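Local structure of 2-dehydropantoate 2-reductase (Enterococcus faecium, 3WFI) at residues 118-130 and 142-156. The protein is a D-mandelate dehydrogenase of the ketopantoate reductase family, binding NAD(H) in a Rossmann-type domain and interconverting 2-hydroxy and 2-oxo acids. Residues are numbered along the deposited sequence; the frame is centred on the assembly and turned at random.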
loop_
_atom_site.group_PDB
_atom_site.type_symbol
_atom_site.label_atom_id
_atom_site.label_comp_id
_atom_site.label_asym_id
_atom_site.label_seq_id
_atom_site.Cartn_x
_atom_site.Cartn_y
_atom_site.Cartn_z
ATOM N N PRO B 118 34.466 -9.273 -0.750
ATOM C CA PRO B 118 33.714 -10.432 -0.254
ATOM C C PRO B 118 33.155 -10.216 1.157
ATOM O O PRO B 118 33.703 -9.440 1.934
ATOM C CB PRO B 118 34.751 -11.552 -0.243
ATOM C CG PRO B 118 36.068 -10.862 -0.193
ATOM C CD PRO B 118 35.886 -9.590 -0.962
ATOM N N MET B 119 32.072 -10.921 1.453
ATOM C CA MET B 119 31.382 -10.847 2.725
ATOM C C MET B 119 32.314 -11.062 3.918
ATOM O O MET B 119 32.165 -10.403 4.948
ATOM C CB MET B 119 30.251 -11.893 2.741
ATOM C CG MET B 119 29.198 -11.682 3.813
ATOM S SD MET B 119 28.408 -10.067 3.736
ATOM C CE MET B 119 27.596 -10.068 2.136
ATOM N N GLU B 120 33.286 -11.964 3.766
ATOM C CA GLU B 120 34.249 -12.279 4.828
ATOM C C GLU B 120 35.062 -11.054 5.277
ATOM O O GLU B 120 35.594 -11.027 6.388
ATOM C CB GLU B 120 35.163 -13.467 4.443
ATOM C CG GLU B 120 36.468 -13.109 3.739
ATOM C CD GLU B 120 37.338 -14.307 3.345
ATOM O OE1 GLU B 120 36.967 -15.038 2.402
ATOM O OE2 GLU B 120 38.417 -14.498 3.945
ATOM N N ASN B 121 35.141 -10.043 4.419
ATOM C CA ASN B 121 35.897 -8.828 4.729
ATOM C C ASN B 121 35.022 -7.631 5.114
ATOM O O ASN B 121 35.520 -6.498 5.186
ATOM C CB ASN B 121 36.771 -8.441 3.532
ATOM C CG ASN B 121 37.969 -9.369 3.330
ATOM O OD1 ASN B 121 38.553 -9.419 2.239
ATOM N ND2 ASN B 121 38.372 -10.067 4.380
ATOM N N ILE B 122 33.737 -7.876 5.369
ATOM C CA ILE B 122 32.806 -6.784 5.709
ATOM C C ILE B 122 32.461 -6.826 7.194
ATOM O O ILE B 122 32.173 -7.899 7.759
ATOM C CB ILE B 122 31.514 -6.816 4.868
ATOM C CG1 ILE B 122 31.849 -6.771 3.380
ATOM C CG2 ILE B 122 30.623 -5.622 5.210
ATOM C CD1 ILE B 122 30.654 -6.926 2.459
ATOM N N TYR B 123 32.489 -5.645 7.813
ATOM C CA TYR B 123 32.188 -5.494 9.223
ATOM C C TYR B 123 31.157 -4.374 9.375
ATOM O O TYR B 123 31.153 -3.413 8.608
ATOM C CB TYR B 123 33.457 -5.195 10.033
ATOM C CG TYR B 123 34.529 -6.258 9.889
ATOM C CD1 TYR B 123 34.644 -7.284 10.817
ATOM C CD2 TYR B 123 35.397 -6.252 8.798
ATOM C CE1 TYR B 123 35.599 -8.269 10.675
ATOM C CE2 TYR B 123 36.360 -7.231 8.638
ATOM C CZ TYR B 123 36.462 -8.232 9.589
ATOM O OH TYR B 123 37.394 -9.211 9.440
ATOM N N ILE B 124 30.263 -4.534 10.340
ATOM C CA ILE B 124 29.194 -3.563 10.574
ATOM C C ILE B 124 29.326 -3.043 11.989
ATOM O O ILE B 124 29.677 -3.801 12.896
ATOM C CB ILE B 124 27.806 -4.189 10.380
ATOM C CG1 ILE B 124 27.684 -5.528 11.122
ATOM C CG2 ILE B 124 27.539 -4.395 8.902
ATOM C CD1 ILE B 124 26.257 -6.008 11.273
ATOM N N GLY B 125 29.058 -1.755 12.181
ATOM C CA GLY B 125 29.167 -1.177 13.505
ATOM C C GLY B 125 28.318 0.053 13.779
ATOM O O GLY B 125 27.673 0.607 12.890
ATOM N N ASN B 126 28.314 0.443 15.044
ATOM C CA ASN B 126 27.647 1.655 15.506
ATOM C C ASN B 126 28.685 2.502 16.179
ATOM O O ASN B 126 29.566 1.969 16.848
ATOM C CB ASN B 126 26.539 1.322 16.524
ATOM C CG ASN B 126 25.390 0.545 15.912
ATOM O OD1 ASN B 126 24.721 -0.235 16.585
ATOM N ND2 ASN B 126 25.152 0.754 14.625
ATOM N N THR B 127 28.590 3.815 16.013
ATOM C CA THR B 127 29.464 4.730 16.738
ATOM C C THR B 127 28.622 5.632 17.644
ATOM O O THR B 127 27.573 6.120 17.232
ATOM C CB THR B 127 30.357 5.579 15.806
ATOM O OG1 THR B 127 31.038 6.573 16.589
ATOM C CG2 THR B 127 29.540 6.271 14.715
ATOM N N MET B 128 29.082 5.822 18.878
ATOM C CA MET B 128 28.389 6.675 19.845
ATOM C C MET B 128 29.165 7.963 20.133
ATOM O O MET B 128 28.800 8.732 21.023
ATOM C CB MET B 128 28.090 5.897 21.138
ATOM C CG MET B 128 26.736 5.185 21.105
ATOM S SD MET B 128 26.672 3.394 20.842
ATOM C CE MET B 128 27.977 3.040 19.676
ATOM N N TRP B 129 30.220 8.205 19.358
ATOM C CA TRP B 129 30.948 9.471 19.399
ATOM C C TRP B 129 30.089 10.597 18.846
ATOM O O TRP B 129 29.162 10.341 18.094
ATOM C CB TRP B 129 32.239 9.361 18.569
ATOM C CG TRP B 129 33.251 8.487 19.206
ATOM C CD1 TRP B 129 33.475 7.158 18.951
ATOM C CD2 TRP B 129 34.173 8.866 20.227
ATOM N NE1 TRP B 129 34.489 6.695 19.756
ATOM C CE2 TRP B 129 34.934 7.724 20.547
ATOM C CE3 TRP B 129 34.424 10.061 20.915
ATOM C CZ2 TRP B 129 35.942 7.743 21.518
ATOM C CZ3 TRP B 129 35.429 10.082 21.871
ATOM C CH2 TRP B 129 36.174 8.929 22.165
ATOM N N THR B 130 30.411 11.838 19.214
ATOM C CA THR B 130 29.814 12.998 18.567
ATOM C C THR B 130 30.893 13.812 17.851
ATOM O O THR B 130 32.085 13.667 18.114
ATOM C CB THR B 130 29.034 13.887 19.570
ATOM O OG1 THR B 130 29.925 14.382 20.569
ATOM C CG2 THR B 130 27.931 13.094 20.242
ATOM N N PHE B 142 34.101 17.079 20.766
ATOM C CA PHE B 142 34.036 17.160 22.211
ATOM C C PHE B 142 33.543 15.861 22.827
ATOM O O PHE B 142 32.770 15.128 22.218
ATOM C CB PHE B 142 33.154 18.336 22.638
ATOM C CG PHE B 142 32.878 18.373 24.111
ATOM C CD1 PHE B 142 33.892 18.706 25.006
ATOM C CD2 PHE B 142 31.616 18.049 24.613
ATOM C CE1 PHE B 142 33.652 18.735 26.372
ATOM C CE2 PHE B 142 31.369 18.078 25.980
ATOM C CZ PHE B 142 32.390 18.420 26.857
ATOM N N GLY B 143 34.046 15.587 24.030
ATOM C CA GLY B 143 33.523 14.554 24.899
ATOM C C GLY B 143 33.975 13.162 24.540
ATOM O O GLY B 143 34.944 12.961 23.798
ATOM N N SER B 144 33.255 12.196 25.089
ATOM C CA SER B 144 33.622 10.802 24.979
ATOM C C SER B 144 32.697 10.091 23.980
ATOM O O SER B 144 31.862 10.699 23.282
ATOM C CB SER B 144 33.628 10.150 26.388
ATOM O OG SER B 144 32.323 9.996 26.922
ATOM N N GLY B 145 32.897 8.791 23.882
ATOM C CA GLY B 145 32.140 7.969 22.957
ATOM C C GLY B 145 32.641 6.539 22.928
ATOM O O GLY B 145 33.454 6.138 23.758
ATOM N N SER B 146 32.139 5.775 21.969
ATOM C CA SER B 146 32.542 4.379 21.789
ATOM C C SER B 146 32.127 3.855 20.416
ATOM O O SER B 146 31.376 4.500 19.685
ATOM C CB SER B 146 31.894 3.501 22.859
ATOM O OG SER B 146 30.497 3.408 22.639
ATOM N N VAL B 147 32.641 2.675 20.086
ATOM C CA VAL B 147 32.291 1.983 18.859
ATOM C C VAL B 147 32.036 0.522 19.186
ATOM O O VAL B 147 32.773 -0.089 19.967
ATOM C CB VAL B 147 33.423 2.082 17.800
ATOM C CG1 VAL B 147 33.056 1.311 16.541
ATOM C CG2 VAL B 147 33.734 3.541 17.475
ATOM N N GLU B 148 30.995 -0.034 18.581
ATOM C CA GLU B 148 30.704 -1.455 18.668
ATOM C C GLU B 148 30.611 -1.982 17.248
ATOM O O GLU B 148 30.011 -1.330 16.390
ATOM C CB GLU B 148 29.394 -1.732 19.411
ATOM C CG GLU B 148 29.409 -1.249 20.860
ATOM C CD GLU B 148 28.193 -1.702 21.647
ATOM O OE1 GLU B 148 27.194 -2.119 21.028
ATOM O OE2 GLU B 148 28.245 -1.634 22.894
ATOM N N LEU B 149 31.214 -3.144 17.000
ATOM C CA LEU B 149 31.285 -3.677 15.635
ATOM C C LEU B 149 31.255 -5.190 15.592
ATOM O O LEU B 149 31.585 -5.862 16.574
ATOM C CB LEU B 149 32.528 -3.132 14.901
ATOM C CG LEU B 149 33.928 -3.533 15.396
ATOM C CD1 LEU B 149 34.342 -4.902 14.861
ATOM C CD2 LEU B 149 34.964 -2.497 14.987
ATOM N N GLN B 150 30.844 -5.712 14.438
ATOM C CA GLN B 150 30.658 -7.135 14.243
ATOM C C GLN B 150 31.074 -7.572 12.842
ATOM O O GLN B 150 30.863 -6.853 11.872
ATOM C CB GLN B 150 29.187 -7.493 14.448
ATOM C CG GLN B 150 28.928 -8.993 14.463
ATOM C CD GLN B 150 27.518 -9.352 14.874
ATOM O OE1 GLN B 150 26.650 -8.484 15.005
ATOM N NE2 GLN B 150 27.290 -10.645 15.118
ATOM N N ASN B 151 31.647 -8.765 12.755
ATOM C CA ASN B 151 31.910 -9.406 11.475
ATOM C C ASN B 151 30.611 -9.869 10.812
ATOM O O ASN B 151 29.724 -10.396 11.467
ATOM C CB ASN B 151 32.866 -10.602 11.634
ATOM C CG ASN B 151 32.310 -11.684 12.546
ATOM O OD1 ASN B 151 32.122 -11.461 13.739
ATOM N ND2 ASN B 151 32.037 -12.854 11.989
ATOM N N LEU B 152 30.508 -9.674 9.509
ATOM C CA LEU B 152 29.482 -10.362 8.716
ATOM C C LEU B 152 29.868 -11.743 8.206
ATOM O O LEU B 152 28.987 -12.562 7.957
ATOM C CB LEU B 152 29.067 -9.516 7.533
ATOM C CG LEU B 152 28.343 -8.257 7.959
ATOM C CD1 LEU B 152 27.967 -7.478 6.718
ATOM C CD2 LEU B 152 27.107 -8.596 8.762
ATOM N N GLY B 153 31.151 -12.017 8.028
ATOM C CA GLY B 153 31.540 -13.321 7.494
ATOM C C GLY B 153 31.779 -14.354 8.575
ATOM O O GLY B 153 32.354 -14.050 9.618
ATOM N N ASP B 154 31.369 -15.590 8.296
ATOM C CA ASP B 154 31.496 -16.701 9.238
ATOM C C ASP B 154 32.943 -16.855 9.632
ATOM O O ASP B 154 33.826 -16.757 8.784
ATOM C CB ASP B 154 31.050 -18.022 8.581
ATOM C CG ASP B 154 29.561 -18.082 8.283
ATOM O OD1 ASP B 154 28.736 -17.402 8.937
ATOM O OD2 ASP B 154 29.200 -18.872 7.396
ATOM N N GLY B 155 33.190 -17.068 10.919
ATOM C CA GLY B 155 34.532 -17.345 11.409
ATOM C C GLY B 155 35.477 -16.156 11.486
ATOM O O GLY B 155 36.671 -16.340 11.727
ATOM N N LYS B 156 34.952 -14.941 11.324
ATOM C CA LYS B 156 35.776 -13.746 11.351
ATOM C C LYS B 156 35.644 -12.957 12.666
ATOM O O LYS B 156 35.954 -11.766 12.703
ATOM C CB LYS B 156 35.439 -12.847 10.160
ATOM C CG LYS B 156 35.553 -13.510 8.791
ATOM C CD LYS B 156 36.920 -14.137 8.496
ATOM C CE LYS B 156 38.056 -13.132 8.446
ATOM N NZ LYS B 156 37.954 -12.185 7.297
HETATM O O HOH W 1 33.579 -10.293 8.248
HETATM O O HOH W 2 32.015 12.597 21.546
HETATM O O HOH W 3 31.973 16.598 19.591
#
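Antiparallel pairing of strands 122-127 and 147-151 extends the parallel sheet of the Rossmann-type domain, and I124 and N126 exchange two backbone hydrogen bonds each with Q150 and E148, respectively. The pairing runs on past the strand end, where M128 N reaches S146 O with an N-H...O angle of 177°. G125 lies opposite L149 with their CA atoms 3.9 Å apart, a closeness that the missing side chain allows. Beyond the strands, W129 lies across the backbone of 144-146: G145 CA makes a CH-pi contact over the face of its six-membered ring, 3.6 Å from the centroid, while V147 CG2 meets the ring edge. With CG beside the backbone N (chi1 -70°), the indole is placed over this glycine, and its NE1 is hydrogen-bonded to L172 O. At the other end L152 spreads its two methyls over I122 and I124, CD1 at 3.6 Å from I122 CG2 and CD2 at 3.7 Å from I124 CD1. K156, its chain bent at every torsion beyond CB, curls back so that NZ donates to E120 O (2.8 Å) from above the carbonyl plane; a water bonded to the same oxygen also links I122 O and G153 N. N126 ND2 makes a weak hydrogen bond to OD1 of N105, an NAD-binding residue, and W129 packs on M11 of the same site. The arrangement is that of a mixed Rossmann-type sheet in which 122-127 is the last strand of the parallel core and 147-151 and 174-176 continue it in the reverse direction.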